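Vinylacetyl-CoA Delta-isomerase (Nitrosopumilus maritimus SCM1, PDB 6VJR) binds FAD, a [4Fe-4S] cluster and an iron ion, and probably acts as an oxygen-tolerant 4-hydroxybutyryl-CoA dehydratase with vinylacetyl-CoA delta-isomerase activity. Local coordinates at residues 286-291 with 354-359; 341-346 with 360-365; 31-36 with 236-241; 38-43 with 247-252. All coordinates share one frame; numbering follows the deposited sequence. Where two conformers were deposited one is given.

Interaction 1 (286-291 with 354-359); sequences TCYHRR and VYLNDD. With FE (Fe (III) ion), chain I.
The phenol of Y288 reaches from helix 278-292 to the short strand 355-356 and meets it in two ways, by its tip and by one face. With CG anti to the carbonyl carbon (chi1 -71°), the ring brings OH of Y288 within 2.6 Å of the backbone O of Y355, to which the hydroxyl donates. The acceptor lies in plane at the ring edge, whereas the hydroxyl comes from above the carbonyl plane. Over one ring face sits L356 CD1, 3.7 Å from the centroid of the Y288 ring and offset toward its rim, a CH-pi contact. N357 crosses the same ring obliquely, its OD1 3.1 Å from Y288 CD1. Its ND2 gives C287 O a nearly straight bond of 2.9 Å (165° at the hydrogen) and also bonds S343 OG. C287 SG, anti to its backbone N, packs 3.7 Å from L356 CD1. An alanine in place of Y288 removes the hydroxyl that bonds Y355 O and the ring face under L356, and would probably loosen the hold of strand 355-356 on the helix. Next along the helix, H289 NE2 binds the ferric ion at 2.3 Å, together with Y293 and E443. H289 ND1 is bonded to D105, which would probably make the imidazole a stronger electron donor to the iron, on a helix held by directed bonds to the strand and loop beside it.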
loop_
_atom_site.group_PDB
_atom_site.type_symbol
_atom_site.label_atom_id
_atom_site.label_comp_id
_atom_site.label_asym_id
_atom_site.label_seq_id
_atom_site.Cartn_x
_atom_site.Cartn_y
_atom_site.Cartn_z
ATOM N N THR A 286 15.570 -9.596 -21.313
ATOM C CA THR A 286 14.762 -9.067 -20.227
ATOM C C THR A 286 15.403 -9.295 -18.860
ATOM O O THR A 286 15.226 -8.470 -17.959
ATOM C CB THR A 286 13.298 -9.517 -20.260
ATOM O OG1 THR A 286 13.200 -10.938 -20.136
ATOM C CG2 THR A 286 12.599 -9.002 -21.505
ATOM N N CYS A 287 16.102 -10.402 -18.671
ATOM C CA CYS A 287 16.819 -10.643 -17.431
ATOM C C CYS A 287 17.777 -9.482 -17.158
ATOM O O CYS A 287 17.783 -8.932 -16.058
ATOM C CB CYS A 287 17.578 -11.956 -17.552
ATOM S SG CYS A 287 18.497 -12.432 -16.074
ATOM N N TYR A 288 18.646 -9.153 -18.125
ATOM C CA TYR A 288 19.530 -8.021 -17.933
ATOM C C TYR A 288 18.751 -6.733 -17.729
ATOM O O TYR A 288 19.039 -5.919 -16.826
ATOM C CB TYR A 288 20.467 -7.841 -19.120
ATOM C CG TYR A 288 21.574 -8.881 -19.287
ATOM C CD1 TYR A 288 22.615 -9.001 -18.386
ATOM C CD2 TYR A 288 21.511 -9.808 -20.317
ATOM C CE1 TYR A 288 23.596 -9.946 -18.559
ATOM C CE2 TYR A 288 22.504 -10.743 -20.513
ATOM C CZ TYR A 288 23.512 -10.873 -19.583
ATOM O OH TYR A 288 24.504 -11.806 -19.770
ATOM N N HIS A 289 17.837 -6.480 -18.663
ATOM C CA HIS A 289 17.250 -5.155 -18.734
ATOM C C HIS A 289 16.366 -4.845 -17.517
ATOM O O HIS A 289 16.341 -3.692 -17.072
ATOM C CB HIS A 289 16.533 -4.915 -20.048
ATOM C CG HIS A 289 16.385 -3.459 -20.334
ATOM N ND1 HIS A 289 17.440 -2.590 -20.499
ATOM C CD2 HIS A 289 15.270 -2.703 -20.401
ATOM C CE1 HIS A 289 16.933 -1.350 -20.655
ATOM N NE2 HIS A 289 15.609 -1.403 -20.601
ATOM N N ARG A 290 15.719 -5.863 -16.949
ATOM C CA ARG A 290 14.846 -5.683 -15.789
ATOM C C ARG A 290 15.634 -5.200 -14.570
ATOM O O ARG A 290 15.071 -4.585 -13.686
ATOM C CB ARG A 290 14.033 -6.951 -15.535
ATOM C CG ARG A 290 12.868 -7.018 -16.511
ATOM C CD ARG A 290 12.023 -8.241 -16.424
ATOM N NE ARG A 290 11.005 -8.225 -17.471
ATOM C CZ ARG A 290 10.406 -9.303 -17.940
ATOM N NH1 ARG A 290 10.495 -10.444 -17.300
ATOM N NH2 ARG A 290 9.760 -9.242 -19.073
ATOM N N ARG A 291 16.963 -5.390 -14.527
ATOM C CA ARG A 291 17.727 -4.768 -13.454
ATOM C C ARG A 291 18.651 -3.625 -13.902
ATOM O O ARG A 291 19.311 -3.004 -13.054
ATOM C CB ARG A 291 18.426 -5.747 -12.532
ATOM C CG ARG A 291 19.343 -6.768 -13.129
ATOM C CD ARG A 291 20.796 -6.304 -13.370
ATOM N NE ARG A 291 20.983 -5.680 -14.676
ATOM C CZ ARG A 291 22.190 -5.503 -15.270
ATOM N NH1 ARG A 291 23.346 -5.742 -14.622
ATOM N NH2 ARG A 291 22.228 -5.041 -16.501
ATOM N N VAL A 354 30.023 -15.105 -21.083
ATOM C CA VAL A 354 29.363 -13.933 -20.526
ATOM C C VAL A 354 28.687 -14.311 -19.203
ATOM O O VAL A 354 28.213 -15.421 -19.038
ATOM C CB VAL A 354 28.353 -13.289 -21.507
ATOM C CG1 VAL A 354 27.168 -14.197 -21.798
ATOM C CG2 VAL A 354 27.863 -11.933 -21.053
ATOM N N TYR A 355 28.632 -13.365 -18.266
ATOM C CA TYR A 355 27.877 -13.493 -17.025
ATOM C C TYR A 355 26.453 -12.963 -17.225
ATOM O O TYR A 355 26.246 -11.920 -17.867
ATOM C CB TYR A 355 28.571 -12.785 -15.856
ATOM C CG TYR A 355 29.619 -13.660 -15.199
ATOM C CD1 TYR A 355 30.724 -14.119 -15.908
ATOM C CD2 TYR A 355 29.479 -14.076 -13.879
ATOM C CE1 TYR A 355 31.632 -14.986 -15.322
ATOM C CE2 TYR A 355 30.377 -14.936 -13.288
ATOM C CZ TYR A 355 31.457 -15.393 -14.016
ATOM O OH TYR A 355 32.375 -16.235 -13.467
ATOM N N LEU A 356 25.489 -13.713 -16.699
ATOM C CA LEU A 356 24.075 -13.331 -16.651
ATOM C C LEU A 356 23.674 -13.098 -15.203
ATOM O O LEU A 356 23.938 -13.916 -14.327
ATOM C CB LEU A 356 23.278 -14.472 -17.290
ATOM C CG LEU A 356 21.758 -14.285 -17.343
ATOM C CD1 LEU A 356 21.400 -13.172 -18.315
ATOM C CD2 LEU A 356 21.066 -15.543 -17.730
ATOM N N ASN A 357 23.002 -11.981 -14.936
ATOM C CA ASN A 357 22.508 -11.677 -13.615
ATOM C C ASN A 357 21.373 -12.634 -13.232
ATOM O O ASN A 357 20.805 -13.354 -14.051
ATOM C CB ASN A 357 22.015 -10.232 -13.568
ATOM C CG ASN A 357 20.944 -10.008 -14.598
ATOM O OD1 ASN A 357 21.172 -10.077 -15.808
ATOM N ND2 ASN A 357 19.745 -9.751 -14.125
ATOM N N ASP A 358 21.072 -12.668 -11.928
ATOM C CA ASP A 358 20.037 -13.508 -11.357
ATOM C C ASP A 358 18.666 -13.090 -11.853
ATOM O O ASP A 358 18.184 -12.004 -11.546
ATOM C CB ASP A 358 20.049 -13.474 -9.838
ATOM C CG ASP A 358 19.129 -14.509 -9.216
ATOM O OD1 ASP A 358 17.904 -14.399 -9.431
ATOM O OD2 ASP A 358 19.650 -15.447 -8.546
ATOM N N ASP A 359 18.027 -13.983 -12.604
ATOM C CA ASP A 359 16.754 -13.659 -13.247
ATOM C C ASP A 359 15.645 -13.345 -12.235
ATOM O O ASP A 359 14.909 -12.378 -12.414
ATOM C CB ASP A 359 16.337 -14.791 -14.161
ATOM C CG ASP A 359 15.171 -14.437 -15.063
ATOM O OD1 ASP A 359 14.055 -14.292 -14.508
ATOM O OD2 ASP A 359 15.420 -14.304 -16.268
HETATM FE FE FE I . 13.932 0.133 -20.482
HETATM O O HOH W 1 13.541 -12.620 -17.740
#

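Interaction 2 (341-346 with 360-365); sequences IASSHQ and MLAQVC
Two helices of the C-terminal helical region, which belongs to the acyl-CoA dehydrogenase clan, run side by side as an antiparallel pair: the short axes of 341-345 and 360-365 approach to 8.2 Å with their directions 166° apart. The close part is at S343, whose small side chain lets its CA come within 4.9 Å of the CA of L361. There the two CB atoms of S343 and L361 meet at 3.8 Å. The looser part is the far end of L361. Its CG is anti to the carbonyl carbon (chi1 -62°) and the chain beyond is extended, so CD1 of L361 reaches along the neighbouring helix, 4.0 Å from the backbone O of A342. CD1 of L361 also stands 4.2 Å from A342 CB and 4.3 Å from Q346 CG, where the first helix has just ended. These are ordinary van der Waals contacts spread over few atoms, and only 171 Å² is buried in all. Beyond this side lies the second subunit rather than open solvent: OE1 of Q346 is hydrogen-bonded to H345 of that subunit, and the two H345 rings stack. On the tight side the hydroxyl of S343 is engaged by the backbone O of D358, and in its anti position (chi1 -180°) OG of S343 ends 3.8 Å from the CB of A362.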
loop_
_atom_site.group_PDB
_atom_site.type_symbol
_atom_site.label_atom_id
_atom_site.label_comp_id
_atom_site.label_asym_id
_atom_site.label_seq_id
_atom_site.Cartn_x
_atom_site.Cartn_y
_atom_site.Cartn_z
ATOM N N ILE A 341 21.188 -4.471 -7.685
ATOM C CA ILE A 341 22.581 -4.832 -7.430
ATOM C C ILE A 341 22.712 -6.252 -6.850
ATOM O O ILE A 341 23.667 -6.962 -7.182
ATOM C CB ILE A 341 23.376 -3.804 -6.610
ATOM C CG1 ILE A 341 22.942 -3.646 -5.179
ATOM C CG2 ILE A 341 23.511 -2.481 -7.360
ATOM C CD1 ILE A 341 24.065 -3.051 -4.334
ATOM N N ALA A 342 21.688 -6.731 -6.142
ATOM C CA ALA A 342 21.670 -8.106 -5.673
ATOM C C ALA A 342 21.628 -9.052 -6.885
ATOM O O ALA A 342 22.315 -10.046 -6.925
ATOM C CB ALA A 342 20.463 -8.353 -4.779
ATOM N N SER A 343 20.791 -8.744 -7.874
ATOM C CA SER A 343 20.690 -9.528 -9.092
ATOM C C SER A 343 22.062 -9.634 -9.750
ATOM O O SER A 343 22.500 -10.711 -10.160
ATOM C CB SER A 343 19.659 -8.957 -10.032
ATOM O OG SER A 343 19.561 -9.739 -11.227
ATOM N N SER A 344 22.727 -8.487 -9.881
ATOM C CA SER A 344 24.027 -8.435 -10.542
ATOM C C SER A 344 25.073 -9.189 -9.736
ATOM O O SER A 344 25.859 -9.970 -10.308
ATOM C CB SER A 344 24.382 -7.017 -10.758
ATOM O OG SER A 344 23.569 -6.334 -11.686
ATOM N N HIS A 345 25.121 -8.964 -8.422
ATOM C CA HIS A 345 26.062 -9.649 -7.538
ATOM C C HIS A 345 25.927 -11.163 -7.595
ATOM O O HIS A 345 26.931 -11.844 -7.432
ATOM C CB HIS A 345 25.923 -9.194 -6.075
ATOM C CG HIS A 345 26.721 -7.981 -5.709
ATOM N ND1 HIS A 345 28.096 -8.003 -5.671
ATOM C CD2 HIS A 345 26.355 -6.748 -5.366
ATOM C CE1 HIS A 345 28.536 -6.812 -5.251
ATOM N NE2 HIS A 345 27.481 -6.043 -5.046
ATOM N N GLN A 346 24.690 -11.654 -7.828
ATOM C CA GLN A 346 24.356 -13.078 -7.866
ATOM C C GLN A 346 24.492 -13.661 -9.282
ATOM O O GLN A 346 24.045 -14.791 -9.522
ATOM C CB GLN A 346 22.959 -13.259 -7.268
ATOM C CG GLN A 346 22.977 -13.047 -5.764
ATOM C CD GLN A 346 23.779 -14.073 -4.989
ATOM O OE1 GLN A 346 24.743 -13.764 -4.273
ATOM N NE2 GLN A 346 23.342 -15.326 -5.089
ATOM N N MET A 360 15.512 -14.157 -11.205
ATOM C CA MET A 360 14.477 -13.955 -10.215
ATOM C C MET A 360 14.614 -12.572 -9.595
ATOM O O MET A 360 13.645 -11.832 -9.521
ATOM C CB MET A 360 14.486 -15.038 -9.129
ATOM C CG MET A 360 13.531 -14.732 -8.015
ATOM S SD MET A 360 11.792 -14.859 -8.410
ATOM C CE MET A 360 11.463 -16.548 -7.875
ATOM N N LEU A 361 15.819 -12.220 -9.179
ATOM C CA LEU A 361 16.001 -10.931 -8.537
ATOM C C LEU A 361 15.833 -9.750 -9.497
ATOM O O LEU A 361 15.421 -8.677 -9.061
ATOM C CB LEU A 361 17.321 -10.900 -7.802
ATOM C CG LEU A 361 17.462 -11.914 -6.674
ATOM C CD1 LEU A 361 18.865 -11.955 -6.137
ATOM C CD2 LEU A 361 16.507 -11.504 -5.567
ATOM N N ALA A 362 16.137 -9.952 -10.792
ATOM C CA ALA A 362 15.820 -8.952 -11.798
ATOM C C ALA A 362 14.306 -8.718 -11.843
ATOM O O ALA A 362 13.878 -7.590 -12.026
ATOM C CB ALA A 362 16.334 -9.335 -13.142
ATOM N N GLN A 363 13.497 -9.777 -11.760
ATOM C CA GLN A 363 12.038 -9.602 -11.806
ATOM C C GLN A 363 11.597 -8.727 -10.654
ATOM O O GLN A 363 10.704 -7.886 -10.786
ATOM C CB GLN A 363 11.306 -10.936 -11.765
ATOM C CG GLN A 363 11.758 -11.967 -12.777
ATOM C CD GLN A 363 11.784 -11.432 -14.172
ATOM O OE1 GLN A 363 10.863 -10.708 -14.606
ATOM N NE2 GLN A 363 12.828 -11.822 -14.895
ATOM N N VAL A 364 12.173 -8.982 -9.489
ATOM C CA VAL A 364 11.834 -8.227 -8.294
ATOM C C VAL A 364 12.217 -6.750 -8.422
ATOM O O VAL A 364 11.483 -5.863 -8.031
ATOM C CB VAL A 364 12.522 -8.927 -7.102
ATOM C CG1 VAL A 364 12.392 -8.058 -5.863
ATOM C CG2 VAL A 364 11.981 -10.336 -6.875
ATOM N N CYS A 365 13.406 -6.470 -8.969
ATOM C CA CYS A 365 13.831 -5.108 -9.223
ATOM C C CYS A 365 12.786 -4.400 -10.093
ATOM O O CYS A 365 12.209 -3.371 -9.740
ATOM C CB CYS A 365 15.198 -5.088 -9.870
ATOM S SG CYS A 365 15.785 -3.419 -10.264
#

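Interaction 3 (31-36 with 236-241); sequences DHPMIR and RSMEEG. With NA (sodium ion), chain K; NA (sodium ion), chain L.
M238 lays its sulfur against the rim of the H32 imidazole: SD of M238 lies 3.9 Å from CE1 of H32, and the line from the ring centroid to the sulfur is 78° off the ring normal, an edge-on Met-aromatic contact. A bend at chi3 (62°) then turns the M238 methyl, which also comes near CE1. The ring itself is held by its own segment, for M34 N donates to H32 ND1 at 3.0 Å, with the nitrogen in the imidazole plane. That bond requires ND1 to be the unprotonated nitrogen. Nearer the backbone, CG of M238 touches CG of P33 at 4.3 Å. The contact joins two loops, the one leading into helix 36-51 and a 3-10 turn between strands 224-228 and 254-259 that carries sodium ions. Backbone oxygens of R236, E239 and G241 bind one sodium, with D245 and two waters completing its shell. The second sodium takes S237 O at 2.4 Å and shares a water with the first. Another of its waters donates to P33 O at 2.8 Å, so the cation bridges the loops through solvent. In one of two conformers, chi1 of 65° sets OG of S237 between the backbone N and the carbonyl carbon, 3.2 Å from M34 CA; its polar partner is D234 O. On the far side of the turn, E239 forms a salt bridge with R230 of the third subunit.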
loop_
_atom_site.group_PDB
_atom_site.type_symbol
_atom_site.label_atom_id
_atom_site.label_comp_id
_atom_site.label_asym_id
_atom_site.label_seq_id
_atom_site.Cartn_x
_atom_site.Cartn_y
_atom_site.Cartn_z
ATOM N N ASP A 31 20.197 19.517 -34.648
ATOM C CA ASP A 31 19.847 20.917 -34.516
ATOM C C ASP A 31 18.375 21.135 -34.170
ATOM O O ASP A 31 17.928 22.280 -34.119
ATOM C CB ASP A 31 20.196 21.609 -35.814
ATOM C CG ASP A 31 21.683 21.737 -36.096
ATOM O OD1 ASP A 31 22.478 21.662 -35.145
ATOM O OD2 ASP A 31 22.016 21.888 -37.281
ATOM N N HIS A 32 17.610 20.072 -33.963
ATOM C CA HIS A 32 16.196 20.235 -33.661
ATOM C C HIS A 32 16.053 20.349 -32.150
ATOM O O HIS A 32 16.444 19.437 -31.420
ATOM C CB HIS A 32 15.371 19.072 -34.190
ATOM C CG HIS A 32 13.899 19.295 -34.148
ATOM N ND1 HIS A 32 13.186 19.532 -33.004
ATOM C CD2 HIS A 32 13.036 19.356 -35.177
ATOM C CE1 HIS A 32 11.908 19.688 -33.343
ATOM N NE2 HIS A 32 11.800 19.578 -34.671
ATOM N N PRO A 33 15.471 21.442 -31.611
ATOM C CA PRO A 33 15.413 21.616 -30.161
ATOM C C PRO A 33 14.631 20.559 -29.383
ATOM O O PRO A 33 14.843 20.387 -28.190
ATOM C CB PRO A 33 14.732 22.961 -29.956
ATOM C CG PRO A 33 14.384 23.488 -31.305
ATOM C CD PRO A 33 14.892 22.563 -32.363
ATOM N N MET A 34 13.741 19.821 -30.043
ATOM C CA MET A 34 13.023 18.773 -29.340
ATOM C C MET A 34 13.867 17.517 -29.189
ATOM O O MET A 34 13.650 16.733 -28.254
ATOM C CB MET A 34 11.710 18.435 -30.048
ATOM C CG MET A 34 10.837 17.475 -29.290
ATOM S SD MET A 34 9.182 17.353 -29.972
ATOM C CE MET A 34 8.802 15.602 -29.718
ATOM N N ILE A 35 14.841 17.354 -30.078
ATOM C CA ILE A 35 15.646 16.145 -30.166
ATOM C C ILE A 35 16.993 16.338 -29.470
ATOM O O ILE A 35 17.546 15.396 -28.889
ATOM C CB ILE A 35 15.802 15.726 -31.631
ATOM C CG1 ILE A 35 14.434 15.566 -32.323
ATOM C CG2 ILE A 35 16.672 14.468 -31.764
ATOM C CD1 ILE A 35 14.531 15.175 -33.790
ATOM N N ARG A 36 17.529 17.557 -29.497
ATOM C CA ARG A 36 18.870 17.780 -29.004
ATOM C C ARG A 36 19.016 17.337 -27.541
ATOM O O ARG A 36 20.039 16.785 -27.168
ATOM C CB ARG A 36 19.348 19.216 -29.206
ATOM C CG ARG A 36 20.740 19.506 -28.653
ATOM C CD ARG A 36 21.767 18.561 -29.215
ATOM N NE ARG A 36 23.103 19.042 -28.861
ATOM C CZ ARG A 36 23.851 19.861 -29.579
ATOM N NH1 ARG A 36 23.420 20.304 -30.737
ATOM N NH2 ARG A 36 25.002 20.282 -29.108
ATOM N N ARG A 236 7.602 22.300 -25.202
ATOM C CA ARG A 236 8.245 23.339 -24.429
ATOM C C ARG A 236 9.694 23.508 -24.872
ATOM O O ARG A 236 10.278 24.604 -24.740
ATOM C CB ARG A 236 8.195 23.047 -22.936
ATOM C CG ARG A 236 6.766 23.149 -22.422
ATOM C CD ARG A 236 6.707 23.089 -20.947
ATOM N NE ARG A 236 5.351 23.043 -20.396
ATOM C CZ ARG A 236 5.056 23.052 -19.116
ATOM N NH1 ARG A 236 6.000 23.184 -18.232
ATOM N NH2 ARG A 236 3.786 22.934 -18.688
ATOM N N SER A 237 10.292 22.403 -25.303
ATOM C CA SER A 237 11.660 22.408 -25.787
ATOM C C SER A 237 11.844 23.390 -26.944
ATOM O O SER A 237 12.934 23.913 -27.114
ATOM C CB SER A 237 12.085 21.020 -26.220
ATOM O OG SER A 237 11.325 20.581 -27.341
ATOM N N MET A 238 10.806 23.553 -27.766
ATOM C CA MET A 238 10.837 24.360 -28.968
ATOM C C MET A 238 10.498 25.824 -28.696
ATOM O O MET A 238 10.591 26.636 -29.612
ATOM C CB MET A 238 9.868 23.778 -30.004
ATOM C CG MET A 238 10.290 22.377 -30.397
ATOM S SD MET A 238 9.053 21.386 -31.249
ATOM C CE MET A 238 8.789 22.348 -32.743
ATOM N N GLU A 239 10.047 26.134 -27.479
ATOM C CA GLU A 239 9.761 27.499 -27.074
ATOM C C GLU A 239 11.060 28.149 -26.612
ATOM O O GLU A 239 11.916 27.484 -26.045
ATOM C CB GLU A 239 8.805 27.584 -25.879
ATOM C CG GLU A 239 7.473 26.849 -26.016
ATOM C CD GLU A 239 6.765 26.654 -24.664
ATOM O OE1 GLU A 239 5.674 25.994 -24.688
ATOM O OE2 GLU A 239 7.296 27.157 -23.586
ATOM N N GLU A 240 11.184 29.447 -26.858
ATOM C CA GLU A 240 12.284 30.212 -26.314
ATOM C C GLU A 240 12.130 30.203 -24.800
ATOM O O GLU A 240 11.018 30.178 -24.243
ATOM C CB GLU A 240 12.318 31.656 -26.818
ATOM C CG GLU A 240 12.474 31.724 -28.327
ATOM C CD GLU A 240 13.900 31.936 -28.805
ATOM O OE1 GLU A 240 14.779 31.150 -28.387
ATOM O OE2 GLU A 240 14.126 32.904 -29.580
ATOM N N GLY A 241 13.271 30.156 -24.157
ATOM C CA GLY A 241 13.362 30.110 -22.715
ATOM C C GLY A 241 13.544 28.667 -22.267
ATOM O O GLY A 241 12.989 27.744 -22.866
HETATM NA NA NA K . 11.808 26.080 -23.783
HETATM NA NA NA L . 15.122 24.587 -26.396
HETATM O O HOH W 2 15.917 22.210 -26.407
HETATM O O HOH W 3 9.939 27.502 -22.839
HETATM O O HOH W 4 13.902 25.195 -24.364
HETATM O O HOH W 5 17.322 25.005 -25.038
HETATM O O HOH W 6 16.502 25.033 -27.823
#

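Interaction 4 (38-43 with 247-252); sequences SINAVA and NAKFGG
Segment 247-252, which has no regular secondary structure, passes close along helix 36-51, the CA of S38 lying 4.6 Å from the CA of G251. At this point S38 CA makes a CA-H...O contact of 3.1 Å to G251 O, with 150° at the hydrogen. Two residues on, N40 supplies the direct hydrogen bond: its ND2 donates to K249 O at 2.9 Å, on a carbonyl lone pair and in its own amide plane, with 163° at the hydrogen. OD1 of N40 is taken by R36 NE, so both ends of the amide are engaged and its rotation is fixed. An alanine here removes the bonds to K249 O and R36 NE, and would probably loosen the loop against the helix. In the N-terminal region of this 4-hydroxyphenylacetate 3-hydroxylase family member, the loop is shaped by an Asx motif, F250 N donating to N247 OD1 at 3.1 Å. F250 turns its ring edge to the helix backbone, CD1 of F250 being 3.6 Å from A41 N, while CG of K249 rests over the centre of one face. L474 of the second subunit also packs on F250. From the same helical turn, S38 O accepts a bond from NE2 of Q99, a residue of the iron-sulfur cluster pocket.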
loop_
_atom_site.group_PDB
_atom_site.type_symbol
_atom_site.label_atom_id
_atom_site.label_comp_id
_atom_site.label_asym_id
_atom_site.label_seq_id
_atom_site.Cartn_x
_atom_site.Cartn_y
_atom_site.Cartn_z
ATOM N N SER A 38 17.912 14.762 -25.957
ATOM C CA SER A 38 18.211 13.336 -25.928
ATOM C C SER A 38 19.636 13.028 -26.408
ATOM O O SER A 38 20.298 12.118 -25.898
ATOM C CB SER A 38 17.189 12.554 -26.713
ATOM O OG SER A 38 17.192 12.775 -28.114
ATOM N N ILE A 39 20.088 13.770 -27.397
ATOM C CA ILE A 39 21.469 13.670 -27.877
ATOM C C ILE A 39 22.449 14.002 -26.762
ATOM O O ILE A 39 23.485 13.360 -26.607
ATOM C CB ILE A 39 21.620 14.497 -29.158
ATOM C CG1 ILE A 39 20.858 13.769 -30.289
ATOM C CG2 ILE A 39 23.065 14.753 -29.510
ATOM C CD1 ILE A 39 20.621 14.607 -31.509
ATOM N N ASN A 40 22.182 15.086 -26.064
ATOM C CA ASN A 40 23.020 15.521 -24.958
ATOM C C ASN A 40 23.158 14.424 -23.911
ATOM O O ASN A 40 24.225 14.272 -23.316
ATOM C CB ASN A 40 22.451 16.779 -24.326
ATOM C CG ASN A 40 22.578 18.016 -25.180
ATOM O OD1 ASN A 40 23.399 18.090 -26.098
ATOM N ND2 ASN A 40 21.802 19.029 -24.864
ATOM N N ALA A 41 22.059 13.734 -23.624
ATOM C CA ALA A 41 22.083 12.640 -22.661
ATOM C C ALA A 41 23.033 11.555 -23.141
ATOM O O ALA A 41 23.835 11.056 -22.360
ATOM C CB ALA A 41 20.686 12.126 -22.410
ATOM N N VAL A 42 22.910 11.130 -24.405
ATOM C CA VAL A 42 23.844 10.133 -24.894
ATOM C C VAL A 42 25.279 10.659 -24.871
ATOM O O VAL A 42 26.202 9.902 -24.537
ATOM C CB VAL A 42 23.454 9.622 -26.285
ATOM C CG1 VAL A 42 24.437 8.579 -26.756
ATOM C CG2 VAL A 42 22.031 9.079 -26.285
ATOM N N ALA A 43 25.489 11.941 -25.203
ATOM C CA ALA A 43 26.850 12.473 -25.206
ATOM C C ALA A 43 27.479 12.319 -23.822
ATOM O O ALA A 43 28.670 12.153 -23.692
ATOM C CB ALA A 43 26.848 13.913 -25.632
ATOM N N ASN A 247 14.067 20.381 -16.949
ATOM C CA ASN A 247 15.397 19.909 -17.277
ATOM C C ASN A 247 15.631 20.241 -18.742
ATOM O O ASN A 247 15.189 19.527 -19.653
ATOM C CB ASN A 247 15.447 18.412 -17.038
ATOM C CG ASN A 247 16.784 17.766 -17.307
ATOM O OD1 ASN A 247 17.662 18.327 -17.985
ATOM N ND2 ASN A 247 16.940 16.570 -16.742
ATOM N N ALA A 248 16.309 21.369 -18.981
ATOM C CA ALA A 248 16.406 21.848 -20.352
ATOM C C ALA A 248 17.510 21.131 -21.142
ATOM O O ALA A 248 17.446 21.082 -22.380
ATOM C CB ALA A 248 16.639 23.315 -20.362
ATOM N N LYS A 249 18.500 20.588 -20.444
ATOM C CA LYS A 249 19.634 20.049 -21.179
ATOM C C LYS A 249 19.448 18.605 -21.636
ATOM O O LYS A 249 20.046 18.209 -22.643
ATOM C CB LYS A 249 20.916 20.114 -20.357
ATOM C CG LYS A 249 22.170 19.677 -21.101
ATOM C CD LYS A 249 23.456 19.998 -20.360
ATOM C CE LYS A 249 24.626 19.608 -21.186
ATOM N NZ LYS A 249 25.860 19.829 -20.421
ATOM N N PHE A 250 18.616 17.835 -20.918
ATOM C CA PHE A 250 18.543 16.399 -21.121
ATOM C C PHE A 250 17.102 15.934 -21.233
ATOM O O PHE A 250 16.250 16.390 -20.501
ATOM C CB PHE A 250 19.229 15.661 -19.969
ATOM C CG PHE A 250 20.670 16.063 -19.748
ATOM C CD1 PHE A 250 21.629 15.689 -20.667
ATOM C CD2 PHE A 250 21.052 16.734 -18.596
ATOM C CE1 PHE A 250 22.963 15.990 -20.447
ATOM C CE2 PHE A 250 22.373 17.031 -18.385
ATOM C CZ PHE A 250 23.336 16.628 -19.283
ATOM N N GLY A 251 16.919 14.924 -22.064
ATOM C CA GLY A 251 15.643 14.242 -22.243
ATOM C C GLY A 251 15.847 12.890 -22.914
ATOM O O GLY A 251 16.979 12.487 -23.265
ATOM N N GLY A 252 14.724 12.229 -23.163
ATOM C CA GLY A 252 14.732 10.937 -23.834
ATOM C C GLY A 252 14.137 11.042 -25.232
ATOM O O GLY A 252 13.772 12.120 -25.701
HETATM O O HOH W 7 15.033 15.057 -26.662
#

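From the N terminus, the loop 31-36 and the start of helix 36-51 come first, and about 200 residues later the loop between strands 224-228 and 254-259 returns to meet both. Interaction 3 opens first, interaction 4 opens inside its span, and 3 closes before 4 does, so the two cross, tying that long loop to the helix and its lead-in. The C-terminal helical region follows in series. There interaction 1, from helix 278-292 to 354-359, closes a mostly helical span of 62 residues, and interaction 2, from helix 320-345 to helix 359-369, a connection of 13. These also cross and touch, R290 NH1 meeting Q363 OE1. The two pairs lie on opposite sides of the chain centre.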